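Local coordinates for protein putative hydrolase (Burkholderia cenocepacia, PDB 4X00) that probably acts as a hydrolase of the alpha/beta hydrolase fold, putatively an aryl esterase that cleaves ester bonds, at residues D68-G73 with G87-D92; G110-G115 with D137-L142; I118-A123 with T208-K213; K128-A133 with A218-L223. All coordinates share one frame; numbering follows the deposited sequence.

Interaction 1. Residues D68-G73 with G87-D92; sequences DLRGHG and GRRWAD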
loop_
_atom_site.group_PDB
_atom_site.type_symbol
_atom_site.label_atom_id
_atom_site.label_comp_id
_atom_site.label_asym_id
_atom_site.label_seq_id
_atom_site.Cartn_x
_atom_site.Cartn_y
_atom_site.Cartn_z
ATOM N N ASP A 68 -10.018 -2.368 0.004
ATOM C CA ASP A 68 -9.639 -2.187 1.395
ATOM C C ASP A 68 -8.911 -3.444 1.867
ATOM O O ASP A 68 -9.390 -4.581 1.682
ATOM C CB ASP A 68 -10.859 -1.942 2.289
ATOM C CG ASP A 68 -11.603 -0.662 1.952
ATOM O OD1 ASP A 68 -11.036 0.239 1.287
ATOM O OD2 ASP A 68 -12.786 -0.563 2.332
ATOM N N LEU A 69 -7.734 -3.268 2.453
ATOM C CA LEU A 69 -7.016 -4.397 3.085
ATOM C C LEU A 69 -7.858 -5.062 4.166
ATOM O O LEU A 69 -8.722 -4.418 4.798
ATOM C CB LEU A 69 -5.713 -3.918 3.738
ATOM C CG LEU A 69 -4.629 -3.361 2.804
ATOM C CD1 LEU A 69 -3.486 -2.822 3.674
ATOM C CD2 LEU A 69 -4.160 -4.450 1.847
ATOM N N ARG A 70 -7.603 -6.346 4.398
ATOM C CA ARG A 70 -8.206 -6.979 5.564
ATOM C C ARG A 70 -7.937 -6.119 6.799
ATOM O O ARG A 70 -6.867 -5.508 6.963
ATOM C CB ARG A 70 -7.675 -8.408 5.771
ATOM C CG ARG A 70 -6.180 -8.533 6.080
ATOM C CD ARG A 70 -5.805 -10.012 6.424
ATOM N NE ARG A 70 -6.351 -10.882 5.378
ATOM C CZ ARG A 70 -6.982 -12.027 5.600
ATOM N NH1 ARG A 70 -7.540 -12.656 4.592
ATOM N NH2 ARG A 70 -7.038 -12.550 6.836
ATOM N N GLY A 71 -8.933 -6.055 7.680
ATOM C CA GLY A 71 -8.798 -5.243 8.886
ATOM C C GLY A 71 -9.032 -3.761 8.713
ATOM O O GLY A 71 -8.950 -3.034 9.701
ATOM N N HIS A 72 -9.296 -3.316 7.486
ATOM C CA HIS A 72 -9.419 -1.903 7.143
ATOM C C HIS A 72 -10.715 -1.576 6.430
ATOM O O HIS A 72 -11.337 -2.449 5.813
ATOM C CB HIS A 72 -8.254 -1.501 6.219
ATOM C CG HIS A 72 -6.899 -1.484 6.879
ATOM N ND1 HIS A 72 -6.148 -2.623 7.106
ATOM C CD2 HIS A 72 -6.137 -0.436 7.286
ATOM C CE1 HIS A 72 -4.987 -2.269 7.646
ATOM N NE2 HIS A 72 -4.959 -0.947 7.771
ATOM N N GLY A 73 -11.114 -0.302 6.498
ATOM C CA GLY A 73 -12.207 0.195 5.677
ATOM C C GLY A 73 -13.483 -0.606 5.857
ATOM O O GLY A 73 -13.941 -0.811 7.001
ATOM N N GLY A 87 1.895 -13.176 6.736
ATOM C CA GLY A 87 1.935 -12.326 5.555
ATOM C C GLY A 87 1.265 -12.953 4.341
ATOM O O GLY A 87 0.760 -12.238 3.480
ATOM N N ARG A 88 1.271 -14.279 4.257
ATOM C CA ARG A 88 0.663 -14.964 3.127
ATOM C C ARG A 88 -0.830 -14.657 3.007
ATOM O O ARG A 88 -1.369 -14.663 1.892
ATOM C CB ARG A 88 0.894 -16.493 3.238
ATOM C CG ARG A 88 0.262 -17.355 2.137
ATOM C CD ARG A 88 0.737 -16.968 0.733
ATOM N NE ARG A 88 0.152 -17.868 -0.263
ATOM C CZ ARG A 88 0.695 -19.017 -0.641
ATOM N NH1 ARG A 88 1.834 -19.413 -0.097
ATOM N NH2 ARG A 88 0.102 -19.768 -1.561
ATOM N N ARG A 89 -1.518 -14.411 4.136
ATOM C CA ARG A 89 -2.957 -14.151 4.046
ATOM C C ARG A 89 -3.225 -12.886 3.244
ATOM O O ARG A 89 -4.179 -12.821 2.457
ATOM C CB ARG A 89 -3.614 -13.972 5.419
ATOM C CG ARG A 89 -3.591 -15.126 6.319
ATOM C CD ARG A 89 -4.506 -16.203 5.801
ATOM N NE ARG A 89 -4.323 -17.314 6.689
ATOM C CZ ARG A 89 -5.078 -17.569 7.753
ATOM N NH1 ARG A 89 -6.155 -16.833 8.030
ATOM N NH2 ARG A 89 -4.778 -18.605 8.509
ATOM N N TRP A 90 -2.388 -11.875 3.450
ATOM C CA TRP A 90 -2.581 -10.612 2.743
ATOM C C TRP A 90 -2.211 -10.775 1.265
ATOM O O TRP A 90 -2.834 -10.178 0.389
ATOM C CB TRP A 90 -1.726 -9.502 3.348
ATOM C CG TRP A 90 -1.846 -9.290 4.855
ATOM C CD1 TRP A 90 -1.453 -10.140 5.839
ATOM C CD2 TRP A 90 -2.335 -8.119 5.516
ATOM N NE1 TRP A 90 -1.674 -9.581 7.075
ATOM C CE2 TRP A 90 -2.216 -8.336 6.903
ATOM C CE3 TRP A 90 -2.860 -6.903 5.067
ATOM C CZ2 TRP A 90 -2.619 -7.383 7.846
ATOM C CZ3 TRP A 90 -3.246 -5.962 5.995
ATOM C CH2 TRP A 90 -3.113 -6.193 7.364
ATOM N N ALA A 91 -1.155 -11.531 0.999
ATOM C CA ALA A 91 -0.815 -11.851 -0.373
ATOM C C ALA A 91 -1.935 -12.610 -1.065
ATOM O O ALA A 91 -2.202 -12.375 -2.257
ATOM C CB ALA A 91 0.493 -12.651 -0.440
ATOM N N ASP A 92 -2.577 -13.531 -0.343
ATOM C CA ASP A 92 -3.700 -14.273 -0.927
ATOM C C ASP A 92 -4.909 -13.381 -1.187
ATOM O O ASP A 92 -5.649 -13.626 -2.145
ATOM C CB ASP A 92 -4.110 -15.447 -0.035
ATOM C CG ASP A 92 -3.082 -16.569 -0.010
ATOM O OD1 ASP A 92 -2.135 -16.606 -0.836
ATOM O OD2 ASP A 92 -3.238 -17.450 0.849
#
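Arg-70 carries this contact between the loop that follows strand 63-67 and the first turns of helix 87-100. Its CG takes the crowded position between the backbone N and the carbonyl carbon (chi1 64°), which sends the chain across the indole of Trp-90. CG sits over the six-membered ring, 3.7 Å from its centroid and 7° off the normal, a CH-pi contact. CD follows along the same face, 4.0 Å from Trp-90 CE2. A bend at chi3 (50°) lifts the guanidinium away from the indole plane, still above the five-membered ring but too far for more than a weak cation-pi attraction, and lays one face on Arg-89, whose CB is 3.9 Å from Arg-70 CZ. At the indole rim, Leu-69 CD1 meets Trp-90 CZ3 at 3.9 Å. In the type II turn Leu-69 to His-72, His-72 ND1 donates to Arg-70 O in the imidazole plane. Asp-93, Asp-20 and Ser-83 O bind the Arg-70 guanidinium, and Trp-90 NE1 donates to Tyr-84 O. Arg-70 NH2 and Arg-89 NH1 lie 4.5 Å apart, like charges that probably coexist because Asp-20, shared by both, and Asp-93 offset their repulsion while methylenes and indole supply the cohesion.

Interaction 2. Residues G110-G115 with D137-L142; sequences GWSLGG and DGVIEL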
loop_
_atom_site.group_PDB
_atom_site.type_symbol
_atom_site.label_atom_id
_atom_site.label_comp_id
_atom_site.label_asym_id
_atom_site.label_seq_id
_atom_site.Cartn_x
_atom_site.Cartn_y
_atom_site.Cartn_z
ATOM N N GLY A 110 1.768 -0.223 -4.445
ATOM C CA GLY A 110 1.616 -0.520 -3.019
ATOM C C GLY A 110 2.206 0.560 -2.136
ATOM O O GLY A 110 3.390 0.857 -2.246
ATOM N N TRP A 111 1.385 1.145 -1.270
ATOM C CA TRP A 111 1.812 2.193 -0.343
ATOM C C TRP A 111 2.141 1.593 1.014
ATOM O O TRP A 111 1.259 1.005 1.646
ATOM C CB TRP A 111 0.706 3.236 -0.189
ATOM C CG TRP A 111 0.996 4.286 0.830
ATOM C CD1 TRP A 111 2.202 4.881 1.058
ATOM C CD2 TRP A 111 0.061 4.874 1.764
ATOM N NE1 TRP A 111 2.076 5.810 2.075
ATOM C CE2 TRP A 111 0.776 5.820 2.519
ATOM C CE3 TRP A 111 -1.315 4.714 2.004
ATOM C CZ2 TRP A 111 0.175 6.608 3.494
ATOM C CZ3 TRP A 111 -1.904 5.479 2.998
ATOM C CH2 TRP A 111 -1.159 6.402 3.739
ATOM N N SER A 112 3.400 1.732 1.446
ATOM C CA SER A 112 3.817 1.446 2.825
ATOM C C SER A 112 3.541 -0.040 3.150
ATOM O O SER A 112 4.205 -0.909 2.562
ATOM C CB SER A 112 3.141 2.426 3.783
ATOM O OG SER A 112 3.723 2.338 5.071
ATOM N N LEU A 113 2.599 -0.363 4.037
ATOM C CA LEU A 113 2.251 -1.767 4.281
ATOM C C LEU A 113 1.899 -2.488 2.971
ATOM O O LEU A 113 2.174 -3.670 2.802
ATOM C CB LEU A 113 1.084 -1.811 5.295
ATOM C CG LEU A 113 0.395 -3.144 5.490
ATOM C CD1 LEU A 113 1.375 -4.104 6.074
ATOM C CD2 LEU A 113 -0.802 -2.928 6.428
ATOM N N GLY A 114 1.306 -1.745 2.042
ATOM C CA GLY A 114 0.965 -2.301 0.747
ATOM C C GLY A 114 2.178 -2.820 -0.010
ATOM O O GLY A 114 2.061 -3.762 -0.803
ATOM N N GLY A 115 3.336 -2.194 0.219
ATOM C CA GLY A 115 4.587 -2.684 -0.362
ATOM C C GLY A 115 4.965 -4.055 0.191
ATOM O O GLY A 115 5.437 -4.937 -0.536
ATOM N N ASP A 137 6.728 4.585 -1.008
ATOM C CA ASP A 137 7.106 4.607 0.410
ATOM C C ASP A 137 6.837 3.256 1.039
ATOM O O ASP A 137 6.357 3.148 2.172
ATOM C CB ASP A 137 6.393 5.749 1.135
ATOM C CG ASP A 137 6.950 7.079 0.692
ATOM O OD1 ASP A 137 6.535 7.511 -0.401
ATOM O OD2 ASP A 137 7.885 7.627 1.349
ATOM N N GLY A 138 7.159 2.211 0.286
ATOM C CA GLY A 138 6.885 0.861 0.715
ATOM C C GLY A 138 7.713 0.392 1.883
ATOM O O GLY A 138 8.921 0.701 2.026
ATOM N N VAL A 139 7.059 -0.369 2.757
ATOM C CA VAL A 139 7.823 -1.174 3.679
ATOM C C VAL A 139 8.616 -2.185 2.875
ATOM O O VAL A 139 8.048 -2.863 2.017
ATOM C CB VAL A 139 6.912 -1.884 4.696
ATOM C CG1 VAL A 139 7.721 -2.965 5.484
ATOM C CG2 VAL A 139 6.310 -0.853 5.643
ATOM N N ILE A 140 9.916 -2.278 3.152
ATOM C CA ILE A 140 10.771 -3.304 2.565
ATOM C C ILE A 140 10.911 -4.375 3.643
ATOM O O ILE A 140 10.313 -5.448 3.540
ATOM C CB ILE A 140 12.127 -2.734 2.094
ATOM C CG1 ILE A 140 11.887 -1.619 1.054
ATOM C CG2 ILE A 140 13.001 -3.853 1.535
ATOM C CD1 ILE A 140 11.030 -2.049 -0.174
ATOM N N GLU A 141 11.634 -4.065 4.717
ATOM C CA GLU A 141 11.576 -4.896 5.919
ATOM C C GLU A 141 11.212 -4.054 7.108
ATOM O O GLU A 141 11.515 -2.860 7.156
ATOM C CB GLU A 141 12.914 -5.605 6.174
ATOM C CG GLU A 141 13.255 -6.577 5.059
ATOM C CD GLU A 141 14.699 -7.015 5.043
ATOM O OE1 GLU A 141 15.586 -6.188 5.341
ATOM O OE2 GLU A 141 14.944 -8.210 4.725
ATOM N N LEU A 142 10.571 -4.688 8.083
ATOM C CA LEU A 142 10.223 -4.025 9.326
ATOM C C LEU A 142 11.374 -4.171 10.313
ATOM O O LEU A 142 11.344 -5.036 11.180
ATOM C CB LEU A 142 8.938 -4.614 9.890
ATOM C CG LEU A 142 7.695 -4.425 9.032
ATOM C CD1 LEU A 142 6.584 -5.364 9.505
ATOM C CD2 LEU A 142 7.235 -2.975 9.120
#
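The indole of Trp-111 has Ser-112 CB over one face, 3.8 Å above the plane and displaced toward the rim, while Asp-137 CB approaches its edge, 4.3 Å from Trp-111 CD1; NE1 donates to His-259 O, and Phe-262 adds an edge-to-face ring contact. This is the probable nucleophile elbow of the alpha/beta hydrolase fold, a Gly-x-Ser-x-Gly turn from strand 107-111 into helix 113-125, and Ser-112 sits at its apex with the positive phi (61°) expected there. OG lies anti to the backbone N (chi1 -169°), on the side of His-259, consistent with a Ser-His-Asp triad completed by Asp-230. A glycerol near Ser-112 may mark the pocket. The loop after strand 132-136 passes close against the elbow: Gly-138 CA comes within 4.4 Å of Gly-115 CA, the two glycines allowing the backbones this approach. Asp-137 O receives a CA-H...O contact from Ser-112 CA at 3.1 Å. Val-139 CG2 lies beside the elbow, 4.1 Å from Ser-112 OG. Two amides grip one buried carbonyl: Gly-115 N from the first turn of the helix and, across the contact, Val-139 N, which reaches Ser-112 O at 2.9 Å from above the carbonyl plane, 47° out of it.

Interaction 3. Residues I118-A123 with T208-K213; sequences ISNYLA and TVEAAK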
loop_
_atom_site.group_PDB
_atom_site.type_symbol
_atom_site.label_atom_id
_atom_site.label_comp_id
_atom_site.label_asym_id
_atom_site.label_seq_id
_atom_site.Cartn_x
_atom_site.Cartn_y
_atom_site.Cartn_z
ATOM N N ILE A 118 2.890 -6.598 -1.497
ATOM C CA ILE A 118 3.472 -6.957 -2.796
ATOM C C ILE A 118 4.649 -7.909 -2.621
ATOM O O ILE A 118 4.754 -8.893 -3.371
ATOM C CB ILE A 118 3.906 -5.703 -3.584
ATOM C CG1 ILE A 118 2.669 -4.901 -3.976
ATOM C CG2 ILE A 118 4.680 -6.128 -4.853
ATOM C CD1 ILE A 118 2.983 -3.544 -4.636
ATOM N N SER A 119 5.542 -7.640 -1.665
ATOM C CA SER A 119 6.679 -8.558 -1.500
ATOM C C SER A 119 6.204 -9.966 -1.177
ATOM O O SER A 119 6.755 -10.945 -1.696
ATOM C CB SER A 119 7.626 -8.105 -0.391
ATOM O OG SER A 119 8.231 -6.887 -0.769
ATOM N N ASN A 120 5.199 -10.074 -0.307
ATOM C CA ASN A 120 4.689 -11.390 0.056
ATOM C C ASN A 120 3.969 -12.062 -1.116
ATOM O O ASN A 120 4.076 -13.285 -1.286
ATOM C CB ASN A 120 3.788 -11.282 1.285
ATOM C CG ASN A 120 4.585 -11.157 2.552
ATOM O OD1 ASN A 120 5.641 -11.787 2.681
ATOM N ND2 ASN A 120 4.065 -10.391 3.530
ATOM N N TYR A 121 3.295 -11.269 -1.949
ATOM C CA TYR A 121 2.705 -11.792 -3.168
ATOM C C TYR A 121 3.784 -12.309 -4.126
ATOM O O TYR A 121 3.675 -13.432 -4.649
ATOM C CB TYR A 121 1.840 -10.708 -3.844
ATOM C CG TYR A 121 1.341 -11.127 -5.197
ATOM C CD1 TYR A 121 0.189 -11.907 -5.319
ATOM C CD2 TYR A 121 2.051 -10.812 -6.349
ATOM C CE1 TYR A 121 -0.266 -12.320 -6.569
ATOM C CE2 TYR A 121 1.600 -11.210 -7.591
ATOM C CZ TYR A 121 0.458 -11.986 -7.705
ATOM O OH TYR A 121 0.034 -12.378 -8.967
ATOM N N LEU A 122 4.829 -11.509 -4.337
ATOM C CA LEU A 122 5.944 -11.948 -5.182
ATOM C C LEU A 122 6.577 -13.219 -4.634
ATOM O O LEU A 122 6.921 -14.125 -5.398
ATOM C CB LEU A 122 6.989 -10.846 -5.274
ATOM C CG LEU A 122 6.548 -9.651 -6.117
ATOM C CD1 LEU A 122 7.580 -8.540 -5.966
ATOM C CD2 LEU A 122 6.363 -10.012 -7.611
ATOM N N ALA A 123 6.720 -13.318 -3.316
ATOM C CA ALA A 123 7.372 -14.506 -2.746
ATOM C C ALA A 123 6.548 -15.763 -2.996
ATOM O O ALA A 123 7.086 -16.832 -3.323
ATOM C CB ALA A 123 7.610 -14.305 -1.252
ATOM N N THR A 208 4.789 -11.423 8.902
ATOM C CA THR A 208 5.963 -11.856 8.173
ATOM C C THR A 208 6.057 -11.107 6.838
ATOM O O THR A 208 5.034 -10.807 6.216
ATOM C CB THR A 208 5.939 -13.377 7.940
ATOM O OG1 THR A 208 4.716 -13.747 7.298
ATOM C CG2 THR A 208 6.028 -14.120 9.278
ATOM N N VAL A 209 7.280 -10.766 6.436
ATOM C CA VAL A 209 7.500 -10.079 5.156
ATOM C C VAL A 209 8.658 -10.750 4.434
ATOM O O VAL A 209 9.809 -10.671 4.877
ATOM C CB VAL A 209 7.814 -8.577 5.337
ATOM C CG1 VAL A 209 7.939 -7.884 3.965
ATOM C CG2 VAL A 209 6.725 -7.900 6.155
ATOM N N GLU A 210 8.366 -11.412 3.320
ATOM C CA GLU A 210 9.413 -12.112 2.577
ATOM C C GLU A 210 9.986 -11.214 1.489
ATOM O O GLU A 210 9.901 -11.511 0.292
ATOM C CB GLU A 210 8.865 -13.399 1.989
ATOM C CG GLU A 210 8.379 -14.336 3.090
ATOM C CD GLU A 210 8.017 -15.705 2.578
ATOM O OE1 GLU A 210 6.831 -16.084 2.691
ATOM O OE2 GLU A 210 8.915 -16.403 2.079
ATOM N N ALA A 211 10.567 -10.098 1.916
ATOM C CA ALA A 211 11.119 -9.137 0.968
ATOM C C ALA A 211 12.297 -9.725 0.193
ATOM O O ALA A 211 12.411 -9.523 -1.008
ATOM C CB ALA A 211 11.531 -7.883 1.689
ATOM N N ALA A 212 13.198 -10.426 0.870
ATOM C CA ALA A 212 14.377 -10.938 0.196
ATOM C C ALA A 212 13.979 -11.891 -0.914
ATOM O O ALA A 212 14.439 -11.767 -2.061
ATOM C CB ALA A 212 15.281 -11.615 1.181
ATOM N N LYS A 213 13.087 -12.821 -0.597
ATOM C CA LYS A 213 12.639 -13.772 -1.606
ATOM C C LYS A 213 11.823 -13.088 -2.719
ATOM O O LYS A 213 12.082 -13.300 -3.896
ATOM C CB LYS A 213 11.823 -14.884 -0.944
ATOM C CG LYS A 213 11.332 -15.962 -1.892
ATOM C CD LYS A 213 10.522 -17.030 -1.171
ATOM C CE LYS A 213 10.020 -18.076 -2.167
ATOM N NZ LYS A 213 9.069 -19.019 -1.535
HETATM O O HOH W 1 4.998 -13.745 4.649
#
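Helix 113-125, which in an alpha/beta hydrolase follows the strand and turn carrying the presumed nucleophile, meets here the loop that leads into helix 211-216, and the side-chain amide of Asn-120 joins them. Asn-120 CG lies anti to the carbonyl carbon (chi1 -78°), and the amide reaches along the loop backbone with both of its ends engaged. ND2 donates to Thr-208 O at 2.9 Å; the bond lies in the carbonyl plane, on a lone pair, and only 17° out of the amide plane. OD1 accepts from Glu-210 N at 2.8 Å, a nearly straight bond (166° at the hydrogen) arriving from above the plane of the Asn-120 carbonyl. Donor and acceptor thus fix the rotation of the amide, as the two ends could not be exchanged without losing both bonds. A water adds a weak bond to OD1 and lies 2.7 Å from Thr-208 OG1, which also bonds to Gly-87 N. Ser-119 OG is satisfied by Tyr-135 OH, so this residue offers the loop its carbon: CB stands 3.9 Å from Ala-211 CA. Glu-210 occupies the N-cap position and centres an inverse gamma turn. Toward the more exposed side, Ala-123 CB meets Glu-210 CB at 3.6 Å, and the extended chain of Lys-213 lies alongside, placing CE 3.4 Å from Ala-123 O.

Interaction 4. Residues K128-A133 with A218-L223; sequences KGIAGA and AEVPLL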
loop_
_atom_site.group_PDB
_atom_site.type_symbol
_atom_site.label_atom_id
_atom_site.label_comp_id
_atom_site.label_asym_id
_atom_site.label_seq_id
_atom_site.Cartn_x
_atom_site.Cartn_y
_atom_site.Cartn_z
ATOM N N LYS A 128 4.715 -13.703 -12.749
ATOM C CA LYS A 128 4.254 -13.996 -14.104
ATOM C C LYS A 128 2.832 -13.489 -14.320
ATOM O O LYS A 128 2.402 -13.302 -15.456
ATOM C CB LYS A 128 4.347 -15.496 -14.411
ATOM N N GLY A 129 2.110 -13.225 -13.227
ATOM C CA GLY A 129 0.757 -12.695 -13.329
ATOM C C GLY A 129 0.634 -11.174 -13.346
ATOM O O GLY A 129 -0.471 -10.649 -13.392
ATOM N N ILE A 130 1.753 -10.459 -13.287
ATOM C CA ILE A 130 1.682 -9.010 -13.239
ATOM C C ILE A 130 2.638 -8.406 -14.270
ATOM O O ILE A 130 3.482 -9.104 -14.807
ATOM C CB ILE A 130 2.006 -8.467 -11.807
ATOM C CG1 ILE A 130 3.469 -8.734 -11.408
ATOM C CG2 ILE A 130 1.012 -9.042 -10.786
ATOM C CD1 ILE A 130 3.929 -7.977 -10.150
ATOM N N ALA A 131 2.507 -7.104 -14.513
ATOM C CA ALA A 131 3.341 -6.415 -15.488
ATOM C C ALA A 131 4.456 -5.605 -14.840
ATOM O O ALA A 131 5.404 -5.227 -15.515
ATOM C CB ALA A 131 2.479 -5.499 -16.368
ATOM N N GLY A 132 4.355 -5.334 -13.545
ATOM C CA GLY A 132 5.314 -4.498 -12.857
ATOM C C GLY A 132 4.754 -4.096 -11.500
ATOM O O GLY A 132 3.571 -4.345 -11.217
ATOM N N ALA A 133 5.573 -3.438 -10.680
ATOM C CA ALA A 133 5.092 -2.963 -9.394
ATOM C C ALA A 133 5.775 -1.670 -9.024
ATOM O O ALA A 133 6.967 -1.499 -9.283
ATOM C CB ALA A 133 5.325 -4.017 -8.308
ATOM N N ALA A 218 12.223 -11.073 -8.684
ATOM C CA ALA A 218 11.353 -10.408 -9.647
ATOM C C ALA A 218 12.094 -10.074 -10.938
ATOM O O ALA A 218 13.254 -9.631 -10.890
ATOM C CB ALA A 218 10.761 -9.138 -9.035
ATOM N N GLU A 219 11.411 -10.254 -12.077
ATOM C CA GLU A 219 11.929 -9.826 -13.388
ATOM C C GLU A 219 11.150 -8.666 -13.965
ATOM O O GLU A 219 11.646 -7.922 -14.820
ATOM C CB GLU A 219 11.894 -10.973 -14.402
ATOM C CG GLU A 219 13.005 -11.945 -14.225
ATOM C CD GLU A 219 14.335 -11.301 -14.485
ATOM O OE1 GLU A 219 14.538 -10.789 -15.620
ATOM O OE2 GLU A 219 15.174 -11.304 -13.566
ATOM N N VAL A 220 9.904 -8.514 -13.554
ATOM C CA VAL A 220 9.127 -7.377 -14.054
ATOM C C VAL A 220 9.743 -6.098 -13.539
ATOM O O VAL A 220 10.456 -6.093 -12.529
ATOM C CB VAL A 220 7.635 -7.429 -13.643
ATOM C CG1 VAL A 220 6.985 -8.667 -14.260
ATOM C CG2 VAL A 220 7.485 -7.405 -12.121
ATOM N N PRO A 221 9.459 -4.985 -14.218
ATOM C CA PRO A 221 10.008 -3.734 -13.706
ATOM C C PRO A 221 9.461 -3.373 -12.324
ATOM O O PRO A 221 8.270 -3.562 -12.016
ATOM C CB PRO A 221 9.563 -2.699 -14.750
ATOM C CG PRO A 221 9.237 -3.479 -15.985
ATOM C CD PRO A 221 8.713 -4.803 -15.473
ATOM N N LEU A 222 10.355 -2.824 -11.517
ATOM C CA LEU A 222 10.040 -2.355 -10.185
ATOM C C LEU A 222 10.501 -0.906 -10.044
ATOM O O LEU A 222 11.658 -0.570 -10.356
ATOM C CB LEU A 222 10.723 -3.212 -9.124
ATOM C CG LEU A 222 10.329 -4.681 -9.086
ATOM C CD1 LEU A 222 11.203 -5.418 -8.087
ATOM C CD2 LEU A 222 8.855 -4.819 -8.728
ATOM N N LEU A 223 9.609 -0.074 -9.525
ATOM C CA LEU A 223 9.912 1.334 -9.283
ATOM C C LEU A 223 9.625 1.646 -7.809
ATOM O O LEU A 223 8.553 1.324 -7.306
ATOM C CB LEU A 223 9.065 2.222 -10.195
ATOM C CG LEU A 223 9.148 3.737 -9.955
ATOM C CD1 LEU A 223 10.564 4.258 -10.213
ATOM C CD2 LEU A 223 8.150 4.429 -10.865
#
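Backbone hydrogen bonds come first, since they pair strands 132-136 and 222-227 as parallel neighbours in the central sheet. Ala-133 uses both its polar backbone atoms on the other strand: its N donates to Pro-221 O at 3.0 Å, nearly along the C=O axis, and its O accepts from Leu-223 N at 3.0 Å in the carbonyl plane. These two bonds bracket Leu-222, the parallel-bridge partner of Ala-133, and the local directions differ by 21°. Apolar contacts lie on and before the bridge. On the sheet face shared by Ala-133 and Leu-222, Leu-222 CD2 turns back to Ala-133 CB at 3.6 Å; helix 113-125 adds Ile-118 there. Ahead of the bridge, the tip of Ile-130 crosses Val-220 at about a right angle, with Ile-130 CD1 4.1 Å from Val-220 CG2, which also rests 3.7 Å from Gly-132 CA. Carbon meets carbonyl oxygen twice: Leu-222 CA sends a CA-H...O contact to Ala-133 O at 3.3 Å, and Pro-221 CD stands 3.3 Å from Ala-131 O. Proline has no amide hydrogen, so CD, not an N-H, faces Ala-131 O, and the first bond between these segments uses Pro-221 O, while carbon contacts fill the approach.

In the fold
All four contacts belong to one alpha/beta hydrolase fold: interaction 4 lies within its sheet, the others at its strand ends or on its helices. Interaction 2, nearest the centre of the chain, is buried and mostly backbone against backbone; interaction 1 is buried too, but depends on the long side chains Arg-70 and Trp-90. The two meet at Leu-113, whose CD2 lies 3.8 Å from Leu-69 CD1. Interactions 2 and 3 share helix 113-125, interaction 3 being partly exposed and joined through a side-chain amide and a water. Ala-91 of interaction 1 packs on the same helix at Tyr-121. Interaction 4, also buried though farthest from the centre, supplies strand pairing, and its Ile-130 packs against Tyr-121 and Leu-122.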